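Long-range contacts in importin-95 (Chaetomium thermophilum, PDB 4XRI), which acts as a flexible HEAT-repeat nuclear transport receptor for the import of various protein cargoes and probably binds a small GTPase: residues Thr329-Val333 / Thr372-Val377; Leu340-Glu345 / Trp390-Ala395; Arg435-Tyr440 / Lys475-Cys480. The protein carries 2 engineered substitutions. All coordinates share one frame. Residue numbers count along the deposited sequence, not the author numbering.

How the contacts relate
From the N terminus, the chain lays down 329-333 on helix 324-340 and then 340-345 as it leaves that helix. Contact 1 closes first, when 372-377 returns to the helix after 38 intervening residues. Contact 2 closes later, at the start of helix 390-402. Their segments alternate along the chain, so the two loops cross, tying one HEAT repeat to both helices of the next; the centres of contact 1 and contact 2 lie about 19 Å apart. Contact 3 follows in series, joining helix 432-449 to helix 477-490, about 15 Å from contact 2 between centres. These two touch directly: D394 OD1 lies 2.5 Å from S437 OG, a probable hydrogen bond carrying the connection to the next repeat.

Contact 1 of 3, residues Thr329-Val333 / Thr372-Val377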
ATOM      1  N   THR A 329     -29.210   6.854   1.261  1.00 38.49           N
ATOM      2  CA  THR A 329     -28.772   7.585   2.452  1.00 36.55           C
ATOM      3  C   THR A 329     -29.747   7.510   3.628  1.00 39.99           C
ATOM      4  O   THR A 329     -29.362   7.150   4.740  1.00 41.65           O
ATOM      5  CB  THR A 329     -28.533   9.073   2.129  1.00 40.07           C
ATOM      6  OG1 THR A 329     -27.494   9.193   1.151  1.00 40.93           O
ATOM      7  CG2 THR A 329     -28.129   9.831   3.386  1.00 40.95           C
ATOM      8  N   ASN A 330     -31.009   7.841   3.373  1.00 37.17           N
ATOM      9  CA  ASN A 330     -32.007   7.928   4.437  1.00 39.47           C
ATOM     10  C   ASN A 330     -32.327   6.597   5.112  1.00 36.42           C
ATOM     11  O   ASN A 330     -32.896   6.571   6.204  1.00 36.83           O
ATOM     12  CB  ASN A 330     -33.297   8.541   3.893  1.00 40.71           C
ATOM     13  CG  ASN A 330     -33.151  10.016   3.581  1.00 51.59           C
ATOM     14  OD1 ASN A 330     -32.258  10.684   4.100  1.00 51.85           O
ATOM     15  ND2 ASN A 330     -34.031  10.531   2.732  1.00 58.29           N
ATOM     16  N   GLU A 331     -31.962   5.495   4.469  1.00 36.00           N
ATOM     17  CA  GLU A 331     -32.237   4.178   5.027  1.00 39.70           C
ATOM     18  C   GLU A 331     -30.997   3.557   5.667  1.00 42.02           C
ATOM     19  O   GLU A 331     -31.071   2.975   6.750  1.00 44.93           O
ATOM     20  CB  GLU A 331     -32.787   3.243   3.945  1.00 35.08           C
ATOM     21  CG  GLU A 331     -33.995   3.789   3.196  1.00 41.76           C
ATOM     22  CD  GLU A 331     -35.255   3.837   4.043  1.00 46.29           C
ATOM     23  OE1 GLU A 331     -35.256   3.282   5.163  1.00 42.23           O
ATOM     24  OE2 GLU A 331     -36.251   4.434   3.581  1.00 50.59           O
ATOM     25  N   VAL A 332     -29.858   3.693   4.997  1.00 50.10           N
ATOM     26  CA  VAL A 332     -28.637   3.003   5.401  1.00 41.97           C
ATOM     27  C   VAL A 332     -27.852   3.740   6.489  1.00 37.27           C
ATOM     28  O   VAL A 332     -27.370   3.122   7.439  1.00 40.33           O
ATOM     29  CB  VAL A 332     -27.718   2.772   4.184  1.00 46.54           C
ATOM     30  CG1 VAL A 332     -26.392   2.160   4.614  1.00 43.37           C
ATOM     31  CG2 VAL A 332     -28.412   1.880   3.163  1.00 44.51           C
ATOM     32  N   VAL A 333     -27.718   5.055   6.348  1.00 38.59           N
ATOM     33  CA  VAL A 333     -26.920   5.839   7.292  1.00 41.81           C
ATOM     34  C   VAL A 333     -27.459   5.787   8.734  1.00 40.90           C
ATOM     35  O   VAL A 333     -26.675   5.605   9.668  1.00 43.56           O
ATOM     36  CB  VAL A 333     -26.803   7.318   6.843  1.00 37.83           C
ATOM     37  CG1 VAL A 333     -26.137   8.158   7.922  1.00 40.38           C
ATOM     38  CG2 VAL A 333     -26.025   7.419   5.536  1.00 38.25           C
ATOM     39  N   THR A 372     -25.155  15.342   1.414  1.00 49.28           N
ATOM     40  CA  THR A 372     -26.403  14.604   1.599  1.00 51.33           C
ATOM     41  C   THR A 372     -26.419  13.845   2.929  1.00 47.76           C
ATOM     42  O   THR A 372     -27.477  13.625   3.520  1.00 50.08           O
ATOM     43  CB  THR A 372     -26.635  13.612   0.434  1.00 55.89           C
ATOM     44  OG1 THR A 372     -26.597  14.320  -0.810  1.00 53.66           O
ATOM     45  CG2 THR A 372     -27.982  12.910   0.569  1.00 53.54           C
ATOM     46  N   ILE A 373     -25.238  13.466   3.405  1.00 46.07           N
ATOM     47  CA  ILE A 373     -25.118  12.662   4.619  1.00 42.27           C
ATOM     48  C   ILE A 373     -25.276  13.488   5.898  1.00 44.60           C
ATOM     49  O   ILE A 373     -25.490  12.940   6.979  1.00 44.81           O
ATOM     50  CB  ILE A 373     -23.756  11.936   4.670  1.00 46.48           C
ATOM     51  CG1 ILE A 373     -23.833  10.709   5.579  1.00 47.12           C
ATOM     52  CG2 ILE A 373     -22.651  12.889   5.120  1.00 39.59           C
ATOM     53  CD1 ILE A 373     -22.565   9.889   5.591  1.00 43.27           C
ATOM     54  N   ILE A 374     -25.184  14.806   5.772  1.00 41.55           N
ATOM     55  CA  ILE A 374     -25.111  15.678   6.943  1.00 41.05           C
ATOM     56  C   ILE A 374     -26.388  15.727   7.810  1.00 54.95           C
ATOM     57  O   ILE A 374     -26.292  15.608   9.033  1.00 53.88           O
ATOM     58  CB  ILE A 374     -24.729  17.108   6.521  1.00 46.84           C
ATOM     59  CG1 ILE A 374     -23.268  17.145   6.075  1.00 41.59           C
ATOM     60  CG2 ILE A 374     -24.963  18.088   7.657  1.00 50.36           C
ATOM     61  CD1 ILE A 374     -22.867  18.436   5.405  1.00 49.02           C
ATOM     62  N   PRO A 375     -27.580  15.894   7.198  1.00 51.66           N
ATOM     63  CA  PRO A 375     -28.760  15.964   8.076  1.00 54.29           C
ATOM     64  C   PRO A 375     -29.029  14.715   8.941  1.00 46.52           C
ATOM     65  O   PRO A 375     -29.364  14.887  10.113  1.00 43.46           O
ATOM     66  CB  PRO A 375     -29.914  16.194   7.090  1.00 52.62           C
ATOM     67  CG  PRO A 375     -29.285  16.851   5.923  1.00 44.95           C
ATOM     68  CD  PRO A 375     -27.929  16.223   5.801  1.00 51.84           C
ATOM     69  N   PRO A 376     -28.895  13.488   8.394  1.00 46.24           N
ATOM     70  CA  PRO A 376     -29.152  12.366   9.309  1.00 44.61           C
ATOM     71  C   PRO A 376     -28.080  12.197  10.386  1.00 48.74           C
ATOM     72  O   PRO A 376     -28.390  11.728  11.481  1.00 40.80           O
ATOM     73  CB  PRO A 376     -29.177  11.148   8.374  1.00 40.11           C
ATOM     74  CG  PRO A 376     -28.393  11.560   7.188  1.00 47.63           C
ATOM     75  CD  PRO A 376     -28.686  13.017   7.011  1.00 49.61           C
ATOM     76  N   VAL A 377     -26.841  12.570  10.083  1.00 49.17           N
ATOM     77  CA  VAL A 377     -25.759  12.451  11.053  1.00 43.37           C
ATOM     78  C   VAL A 377     -25.892  13.509  12.145  1.00 41.49           C
ATOM     79  O   VAL A 377     -25.756  13.208  13.332  1.00 40.76           O
ATOM     80  CB  VAL A 377     -24.379  12.574  10.377  1.00 40.64           C
ATOM     81  CG1 VAL A 377     -23.277  12.624  11.422  1.00 38.95           C
ATOM     82  CG2 VAL A 377     -24.155  11.412   9.422  1.00 37.69           C
TER
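Helix 324-340 meets the 3-10 turn at 372-373 and the first turn of helix 374-384, the two helices being the first of consecutive HEAT repeats. The helix is kinked here: the N atoms of N330 and E331 lack bonds to the preceding turn, and regular bonding returns at V333 N, 3.1 Å from T329 O. T329, whose CA lies 6.6 Å from that of I373, opens the interface. Its OG1 is hydrogen-bonded back into its own helix, to the carbonyls of A325 and R326, and meets the CG2 methyl of T372 at 3.8 Å. With chi1 at -62°, T329 also directs CG2 across the gap, 4.2 Å from P376 CG and 4.3 Å from I373 CA. One turn on, V333 points toward the partner and loses 63 Å² to it. V333 sits against I373 with both methyls (CG2 4.0 Å and CG1 4.2 Å from I373 CG1), and CG1 also lies 4.1 Å from P376 CG and from V377 CG2. T329 and V333 thus present one face, with the ring of P376 reaching both. Y365 of helix 354-369 packs against both T329 and V333, and L362 of the same helix against I373, so the second helix of the repeat closes off the seam. Only 232 Å² is buried between the segments, and all the pairs within reach are van der Waals contacts at 3.8 Å or more. Cohesion between these repeats therefore rests, at this point, on apolar van der Waals packing, with the hydroxyl of T329 satisfied inside its own helix.

Contact 2 of 3, residues Leu340-Glu345 / Trp390-Ala395; sequences LTKQDE and WHFRDA
A non-helical exit from helix 324-340 runs antiparallel to the first turns of helix 390-402; CA atoms pair as L340-A395 (5.2 Å) and T341-H391 (4.9 Å). After T341 (phi/psi -84/5) and K342 (-102/37) the loop extends at Q343 (-65/145). W390 (chi1 p, chi2 -93°) has OE1 of the poorly ordered E345 at its ring edge, near the plane, 3.5 Å from CZ2, and its CH2 4.2 Å from Q343 CB. H391 (m) is held by D389 through ND1; its O accepts from Q343 NE2 at 2.8 Å. F392 (m) receives a CH-pi contact: T341 CG2 sits 3.9 Å from the ring centroid, 18° off the normal. D394 (t) accepts Q343 NE2 on OD2 at 2.9 Å, while OD1 is hydrogen-bonded to S437 OG; the glutamine amide (chi1 m, chi2 95°, chi3 -39°) thus bridges two acceptors one turn apart. A395 CB closes the seam, 3.7 Å from both L340 CB and T341 CG2. The acidic loop that begins here is consistent with the one importin-beta proteins carry within a HEAT repeat. Helix 354-369 packs on L340, F380 of helix 374-384 backs T341 and A395, and Q433 of helix 432-449 touches E345, W390 and D394.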
ATOM      1  N   LEU A 340     -22.876   2.048  15.399  1.00 39.73           N
ATOM      2  CA  LEU A 340     -21.775   2.691  16.104  1.00 41.55           C
ATOM      3  C   LEU A 340     -21.929   2.518  17.611  1.00 47.37           C
ATOM      4  O   LEU A 340     -20.946   2.545  18.349  1.00 44.61           O
ATOM      5  CB  LEU A 340     -21.690   4.180  15.754  1.00 45.44           C
ATOM      6  CG  LEU A 340     -21.206   4.560  14.351  1.00 43.58           C
ATOM      7  CD1 LEU A 340     -20.944   6.054  14.259  1.00 40.88           C
ATOM      8  CD2 LEU A 340     -19.958   3.771  13.970  1.00 44.76           C
ATOM      9  N   THR A 341     -23.168   2.329  18.061  1.00 44.62           N
ATOM     10  CA  THR A 341     -23.456   2.187  19.483  1.00 50.86           C
ATOM     11  C   THR A 341     -23.253   0.755  19.973  1.00 52.74           C
ATOM     12  O   THR A 341     -23.536   0.443  21.128  1.00 48.57           O
ATOM     13  CB  THR A 341     -24.899   2.616  19.816  1.00 51.57           C
ATOM     14  OG1 THR A 341     -25.819   1.629  19.331  1.00 44.57           O
ATOM     15  CG2 THR A 341     -25.221   3.961  19.184  1.00 36.70           C
ATOM     16  N   LYS A 342     -22.754  -0.110  19.096  1.00 46.92           N
ATOM     17  CA  LYS A 342     -22.540  -1.508  19.451  1.00 53.31           C
ATOM     18  C   LYS A 342     -21.074  -1.801  19.758  1.00 56.22           C
ATOM     19  O   LYS A 342     -20.572  -2.875  19.422  1.00 54.29           O
ATOM     20  CB  LYS A 342     -23.022  -2.427  18.326  1.00 51.36           C
ATOM     21  CG  LYS A 342     -24.455  -2.186  17.886  1.00 50.75           C
ATOM     22  CD  LYS A 342     -25.433  -2.330  19.040  1.00 55.72           C
ATOM     23  CE  LYS A 342     -26.869  -2.171  18.558  1.00 59.31           C
ATOM     24  NZ  LYS A 342     -27.845  -2.114  19.683  1.00 56.64           N
ATOM     25  N   GLN A 343     -20.389  -0.854  20.393  1.00 54.56           N
ATOM     26  CA  GLN A 343     -18.977  -1.038  20.715  1.00 56.93           C
ATOM     27  C   GLN A 343     -18.781  -2.167  21.714  1.00 63.04           C
ATOM     28  O   GLN A 343     -19.607  -2.380  22.600  1.00 62.18           O
ATOM     29  CB  GLN A 343     -18.359   0.247  21.280  1.00 56.10           C
ATOM     30  CG  GLN A 343     -18.663   1.509  20.505  1.00 53.50           C
ATOM     31  CD  GLN A 343     -19.851   2.256  21.069  1.00 56.67           C
ATOM     32  OE1 GLN A 343     -20.837   1.651  21.482  1.00 48.98           O
ATOM     33  NE2 GLN A 343     -19.759   3.582  21.095  1.00 57.65           N
ATOM     34  N   ASP A 344     -17.682  -2.892  21.556  1.00 68.40           N
ATOM     35  CA  ASP A 344     -17.254  -3.855  22.557  1.00 79.56           C
ATOM     36  C   ASP A 344     -15.992  -3.326  23.216  1.00 84.91           C
ATOM     37  O   ASP A 344     -14.915  -3.349  22.622  1.00 82.75           O
ATOM     38  CB  ASP A 344     -17.010  -5.233  21.937  1.00 84.44           C
ATOM     39  CG  ASP A 344     -16.905  -6.331  22.980  1.00 92.25           C
ATOM     40  OD1 ASP A 344     -16.772  -6.011  24.180  1.00 97.21           O
ATOM     41  OD2 ASP A 344     -16.954  -7.518  22.598  1.00 93.86           O
ATOM     42  N   GLU A 345     -16.136  -2.840  24.443  1.00 84.52           N
ATOM     43  CA  GLU A 345     -15.033  -2.218  25.165  1.00 88.73           C
ATOM     44  C   GLU A 345     -13.920  -3.213  25.476  1.00 87.21           C
ATOM     45  O   GLU A 345     -12.756  -2.835  25.610  1.00 84.85           O
ATOM     46  CB  GLU A 345     -15.539  -1.574  26.459  1.00 93.34           C
ATOM     47  CG  GLU A 345     -16.292  -2.518  27.395  1.00 96.87           C
ATOM     48  CD  GLU A 345     -17.724  -2.782  26.955  1.00100.11           C
ATOM     49  OE1 GLU A 345     -18.119  -2.295  25.874  1.00 97.62           O
ATOM     50  OE2 GLU A 345     -18.453  -3.479  27.692  1.00105.42           O
ATOM     51  N   TRP A 390     -22.579   5.776  27.540  1.00 51.89           N
ATOM     52  CA  TRP A 390     -21.361   6.219  26.870  1.00 54.91           C
ATOM     53  C   TRP A 390     -21.276   5.690  25.440  1.00 58.06           C
ATOM     54  O   TRP A 390     -20.602   6.280  24.598  1.00 54.21           O
ATOM     55  CB  TRP A 390     -20.124   5.789  27.660  1.00 55.54           C
ATOM     56  CG  TRP A 390     -19.900   4.311  27.676  1.00 55.13           C
ATOM     57  CD1 TRP A 390     -20.333   3.427  28.621  1.00 60.79           C
ATOM     58  CD2 TRP A 390     -19.190   3.539  26.700  1.00 54.62           C
ATOM     59  NE1 TRP A 390     -19.936   2.153  28.295  1.00 63.25           N
ATOM     60  CE2 TRP A 390     -19.232   2.194  27.120  1.00 60.04           C
ATOM     61  CE3 TRP A 390     -18.523   3.855  25.512  1.00 52.15           C
ATOM     62  CZ2 TRP A 390     -18.634   1.166  26.394  1.00 57.41           C
ATOM     63  CZ3 TRP A 390     -17.928   2.833  24.793  1.00 51.54           C
ATOM     64  CH2 TRP A 390     -17.988   1.504  25.237  1.00 56.97           C
ATOM     65  N   HIS A 391     -21.955   4.575  25.176  1.00 52.61           N
ATOM     66  CA  HIS A 391     -22.026   4.012  23.829  1.00 49.31           C
ATOM     67  C   HIS A 391     -22.527   5.043  22.827  1.00 44.77           C
ATOM     68  O   HIS A 391     -22.008   5.153  21.716  1.00 47.96           O
ATOM     69  CB  HIS A 391     -22.944   2.785  23.794  1.00 55.24           C
ATOM     70  CG  HIS A 391     -22.428   1.612  24.566  1.00 61.48           C
ATOM     71  ND1 HIS A 391     -22.700   1.422  25.905  1.00 66.16           N
ATOM     72  CD2 HIS A 391     -21.668   0.558  24.185  1.00 59.73           C
ATOM     73  CE1 HIS A 391     -22.124   0.307  26.314  1.00 66.73           C
ATOM     74  NE2 HIS A 391     -21.491  -0.237  25.290  1.00 64.75           N
ATOM     75  N   PHE A 392     -23.541   5.798  23.235  1.00 43.20           N
ATOM     76  CA  PHE A 392     -24.203   6.749  22.354  1.00 44.45           C
ATOM     77  C   PHE A 392     -23.452   8.073  22.251  1.00 48.82           C
ATOM     78  O   PHE A 392     -23.441   8.701  21.193  1.00 48.49           O
ATOM     79  CB  PHE A 392     -25.634   6.993  22.833  1.00 45.14           C
ATOM     80  CG  PHE A 392     -26.561   5.838  22.580  1.00 49.10           C
ATOM     81  CD1 PHE A 392     -27.454   5.872  21.522  1.00 44.63           C
ATOM     82  CD2 PHE A 392     -26.529   4.713  23.388  1.00 51.49           C
ATOM     83  CE1 PHE A 392     -28.304   4.810  21.281  1.00 52.22           C
ATOM     84  CE2 PHE A 392     -27.376   3.648  23.151  1.00 52.82           C
ATOM     85  CZ  PHE A 392     -28.266   3.696  22.097  1.00 51.83           C
ATOM     86  N   ARG A 393     -22.829   8.497  23.347  1.00 44.21           N
ATOM     87  CA  ARG A 393     -21.984   9.687  23.317  1.00 42.98           C
ATOM     88  C   ARG A 393     -20.773   9.436  22.428  1.00 46.05           C
ATOM     89  O   ARG A 393     -20.421  10.267  21.589  1.00 45.67           O
ATOM     90  CB  ARG A 393     -21.533  10.084  24.725  1.00 40.80           C
ATOM     91  CG  ARG A 393     -22.666  10.486  25.657  1.00 51.39           C
ATOM     92  CD  ARG A 393     -22.154  11.324  26.820  1.00 46.83           C
ATOM     93  NE  ARG A 393     -21.119  10.639  27.591  1.00 50.00           N
ATOM     94  CZ  ARG A 393     -21.361   9.719  28.519  1.00 49.00           C
ATOM     95  NH1 ARG A 393     -22.608   9.361  28.789  1.00 48.56           N
ATOM     96  NH2 ARG A 393     -20.356   9.154  29.171  1.00 47.73           N
ATOM     97  N   ASP A 394     -20.146   8.280  22.625  1.00 50.30           N
ATOM     98  CA  ASP A 394     -19.010   7.864  21.815  1.00 50.99           C
ATOM     99  C   ASP A 394     -19.403   7.765  20.347  1.00 46.11           C
ATOM    100  O   ASP A 394     -18.657   8.191  19.467  1.00 46.69           O
ATOM    101  CB  ASP A 394     -18.461   6.522  22.302  1.00 45.95           C
ATOM    102  CG  ASP A 394     -17.276   6.049  21.485  1.00 47.87           C
ATOM    103  OD1 ASP A 394     -16.147   6.500  21.764  1.00 47.24           O
ATOM    104  OD2 ASP A 394     -17.472   5.222  20.569  1.00 52.14           O
ATOM    105  N   ALA A 395     -20.578   7.200  20.091  1.00 43.43           N
ATOM    106  CA  ALA A 395     -21.089   7.079  18.730  1.00 43.72           C
ATOM    107  C   ALA A 395     -21.299   8.453  18.108  1.00 45.94           C
ATOM    108  O   ALA A 395     -20.998   8.671  16.933  1.00 40.33           O
ATOM    109  CB  ALA A 395     -22.387   6.292  18.719  1.00 41.60           C
TER

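Contact 3 of 3, residues Arg435-Tyr440 / Lys475-Cys480; sequences RDSTAY and KMAASC
Two second helices of successive repeats pack in the same direction, with CA pairs D436-M476 4.7 Å, Y440-S479 5.0 Å and A439-C480 5.5 Å. Residues 435-440 are regular helix; 477-480 is helical, with M476 at phi/psi -111/4. D436, in t with chi2 39°, swings its carboxylate over the incoming turn: OD1 accepts from S479 OG (chi1 m) at 2.7 Å. Water 1 donates to D436 OD1 (2.8 Å) and K475 O (3.0 Å) and accepts from S479 N (3.1 Å). K475 curls back through t, p, t, p to leave NZ 3.7 Å from D436 OD2, a long salt bridge. On the buried flank M476 (p, t, m) brings SD 3.8 Å from R435 CB, and CE 3.5 Å from R435 O and 4.2 Å from A439 CB. A439 CB also meets S479 CB at 3.8 Å and C480 SG (m) at 4.1 Å. Y440 (t) sets its CB 3.9 Å from S479 OG while its ring stacks on W482. A similar Asp-Ser pair, D394 and S437, lies 42 residues earlier, a local recurrence in this protein. The parallel packing of equivalent inner helices from neighbouring repeats is characteristic of a HEAT-repeat solenoid.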
ATOM      1  N   ARG A 435     -13.457  10.005  25.187  1.00 40.17           N
ATOM      2  CA  ARG A 435     -12.346  10.949  25.107  1.00 49.53           C
ATOM      3  C   ARG A 435     -11.431  10.652  23.926  1.00 47.29           C
ATOM      4  O   ARG A 435     -10.967  11.565  23.245  1.00 47.15           O
ATOM      5  CB  ARG A 435     -11.538  10.935  26.404  1.00 50.54           C
ATOM      6  CG  ARG A 435     -12.123  11.805  27.505  1.00 61.14           C
ATOM      7  CD  ARG A 435     -11.249  11.770  28.742  1.00 68.38           C
ATOM      8  NE  ARG A 435     -11.488  10.575  29.545  1.00 74.31           N
ATOM      9  CZ  ARG A 435     -10.617  10.075  30.413  1.00 75.90           C
ATOM     10  NH1 ARG A 435     -10.920   8.986  31.106  1.00 73.95           N
ATOM     11  NH2 ARG A 435      -9.440  10.661  30.581  1.00 78.94           N
ATOM     12  N   ASP A 436     -11.176   9.368  23.692  1.00 55.09           N
ATOM     13  CA  ASP A 436     -10.337   8.946  22.577  1.00 52.81           C
ATOM     14  C   ASP A 436     -11.002   9.270  21.245  1.00 48.68           C
ATOM     15  O   ASP A 436     -10.366   9.799  20.332  1.00 43.90           O
ATOM     16  CB  ASP A 436     -10.043   7.446  22.659  1.00 54.87           C
ATOM     17  CG  ASP A 436      -9.063   6.990  21.595  1.00 58.46           C
ATOM     18  OD1 ASP A 436      -8.101   7.734  21.316  1.00 58.10           O
ATOM     19  OD2 ASP A 436      -9.254   5.887  21.038  1.00 59.27           O
ATOM     20  N   SER A 437     -12.289   8.948  21.144  1.00 43.16           N
ATOM     21  CA  SER A 437     -13.062   9.219  19.936  1.00 43.49           C
ATOM     22  C   SER A 437     -13.207  10.716  19.708  1.00 47.74           C
ATOM     23  O   SER A 437     -13.313  11.174  18.572  1.00 49.95           O
ATOM     24  CB  SER A 437     -14.444   8.566  20.021  1.00 40.20           C
ATOM     25  OG  SER A 437     -14.334   7.157  20.135  1.00 42.99           O
ATOM     26  N   THR A 438     -13.220  11.473  20.800  1.00 44.67           N
ATOM     27  CA  THR A 438     -13.324  12.924  20.720  1.00 44.83           C
ATOM     28  C   THR A 438     -12.039  13.527  20.165  1.00 42.70           C
ATOM     29  O   THR A 438     -12.073  14.387  19.284  1.00 44.15           O
ATOM     30  CB  THR A 438     -13.623  13.544  22.094  1.00 48.44           C
ATOM     31  OG1 THR A 438     -14.907  13.099  22.549  1.00 44.50           O
ATOM     32  CG2 THR A 438     -13.622  15.056  22.002  1.00 49.71           C
ATOM     33  N   ALA A 439     -10.909  13.063  20.690  1.00 40.13           N
ATOM     34  CA  ALA A 439      -9.603  13.521  20.230  1.00 47.21           C
ATOM     35  C   ALA A 439      -9.422  13.257  18.738  1.00 47.70           C
ATOM     36  O   ALA A 439      -8.994  14.135  17.991  1.00 47.49           O
ATOM     37  CB  ALA A 439      -8.496  12.846  21.024  1.00 43.81           C
ATOM     38  N   TYR A 440      -9.768  12.046  18.315  1.00 43.95           N
ATOM     39  CA  TYR A 440      -9.655  11.644  16.916  1.00 48.35           C
ATOM     40  C   TYR A 440     -10.574  12.469  16.023  1.00 49.55           C
ATOM     41  O   TYR A 440     -10.200  12.852  14.915  1.00 50.53           O
ATOM     42  CB  TYR A 440      -9.978  10.156  16.762  1.00 56.41           C
ATOM     43  CG  TYR A 440      -9.684   9.604  15.386  1.00 62.30           C
ATOM     44  CD1 TYR A 440      -8.406   9.177  15.050  1.00 64.10           C
ATOM     45  CD2 TYR A 440     -10.684   9.499  14.428  1.00 65.14           C
ATOM     46  CE1 TYR A 440      -8.130   8.667  13.797  1.00 65.81           C
ATOM     47  CE2 TYR A 440     -10.418   8.991  13.169  1.00 64.06           C
ATOM     48  CZ  TYR A 440      -9.140   8.575  12.860  1.00 67.71           C
ATOM     49  OH  TYR A 440      -8.867   8.067  11.609  1.00 66.16           O
ATOM     50  N   LYS A 475      -4.141   5.971  26.789  1.00 56.44           N
ATOM     51  CA  LYS A 475      -5.124   5.334  25.913  1.00 65.00           C
ATOM     52  C   LYS A 475      -5.540   6.236  24.750  1.00 61.94           C
ATOM     53  O   LYS A 475      -5.896   5.753  23.675  1.00 61.00           O
ATOM     54  CB  LYS A 475      -6.355   4.919  26.727  1.00 74.72           C
ATOM     55  CG  LYS A 475      -7.548   4.430  25.913  1.00 81.89           C
ATOM     56  CD  LYS A 475      -7.359   3.018  25.389  1.00 80.69           C
ATOM     57  CE  LYS A 475      -8.670   2.475  24.835  1.00 75.58           C
ATOM     58  NZ  LYS A 475      -9.261   3.384  23.812  1.00 71.31           N
ATOM     59  N   MET A 476      -5.475   7.548  24.958  1.00 58.56           N
ATOM     60  CA  MET A 476      -5.864   8.497  23.921  1.00 58.56           C
ATOM     61  C   MET A 476      -4.666   9.265  23.362  1.00 56.73           C
ATOM     62  O   MET A 476      -4.827  10.156  22.525  1.00 56.48           O
ATOM     63  CB  MET A 476      -6.905   9.474  24.466  1.00 58.80           C
ATOM     64  CG  MET A 476      -6.463  10.223  25.711  1.00 56.38           C
ATOM     65  SD  MET A 476      -7.786  11.195  26.451  1.00 59.53           S
ATOM     66  CE  MET A 476      -8.098  12.367  25.137  1.00 57.63           C
ATOM     67  N   ALA A 477      -3.471   8.908  23.827  1.00 52.34           N
ATOM     68  CA  ALA A 477      -2.231   9.591  23.442  1.00 58.44           C
ATOM     69  C   ALA A 477      -2.040   9.663  21.927  1.00 53.78           C
ATOM     70  O   ALA A 477      -1.750  10.728  21.382  1.00 59.93           O
ATOM     71  CB  ALA A 477      -1.033   8.903  24.080  1.00 59.10           C
ATOM     72  N   ALA A 478      -2.205   8.525  21.260  1.00 54.02           N
ATOM     73  CA  ALA A 478      -2.034   8.438  19.812  1.00 54.12           C
ATOM     74  C   ALA A 478      -2.974   9.394  19.078  1.00 54.17           C
ATOM     75  O   ALA A 478      -2.543  10.150  18.203  1.00 54.99           O
ATOM     76  CB  ALA A 478      -2.260   7.009  19.341  1.00 45.57           C
ATOM     77  N   SER A 479      -4.252   9.353  19.445  1.00 51.93           N
ATOM     78  CA  SER A 479      -5.267  10.239  18.873  1.00 48.33           C
ATOM     79  C   SER A 479      -4.931  11.714  19.097  1.00 41.73           C
ATOM     80  O   SER A 479      -5.016  12.526  18.172  1.00 46.04           O
ATOM     81  CB  SER A 479      -6.643   9.923  19.467  1.00 48.54           C
ATOM     82  OG  SER A 479      -7.146   8.691  18.979  1.00 58.33           O
ATOM     83  N   CYS A 480      -4.558  12.052  20.330  1.00 43.11           N
ATOM     84  CA  CYS A 480      -4.138  13.407  20.683  1.00 46.96           C
ATOM     85  C   CYS A 480      -2.954  13.856  19.832  1.00 47.80           C
ATOM     86  O   CYS A 480      -2.950  14.959  19.283  1.00 44.21           O
ATOM     87  CB  CYS A 480      -3.773  13.488  22.169  1.00 44.04           C
ATOM     88  SG  CYS A 480      -5.186  13.476  23.311  1.00 52.69           S
TER
HETATM   89  O   HOH W   1      -5.388   6.975  21.028  1.00 47.06           O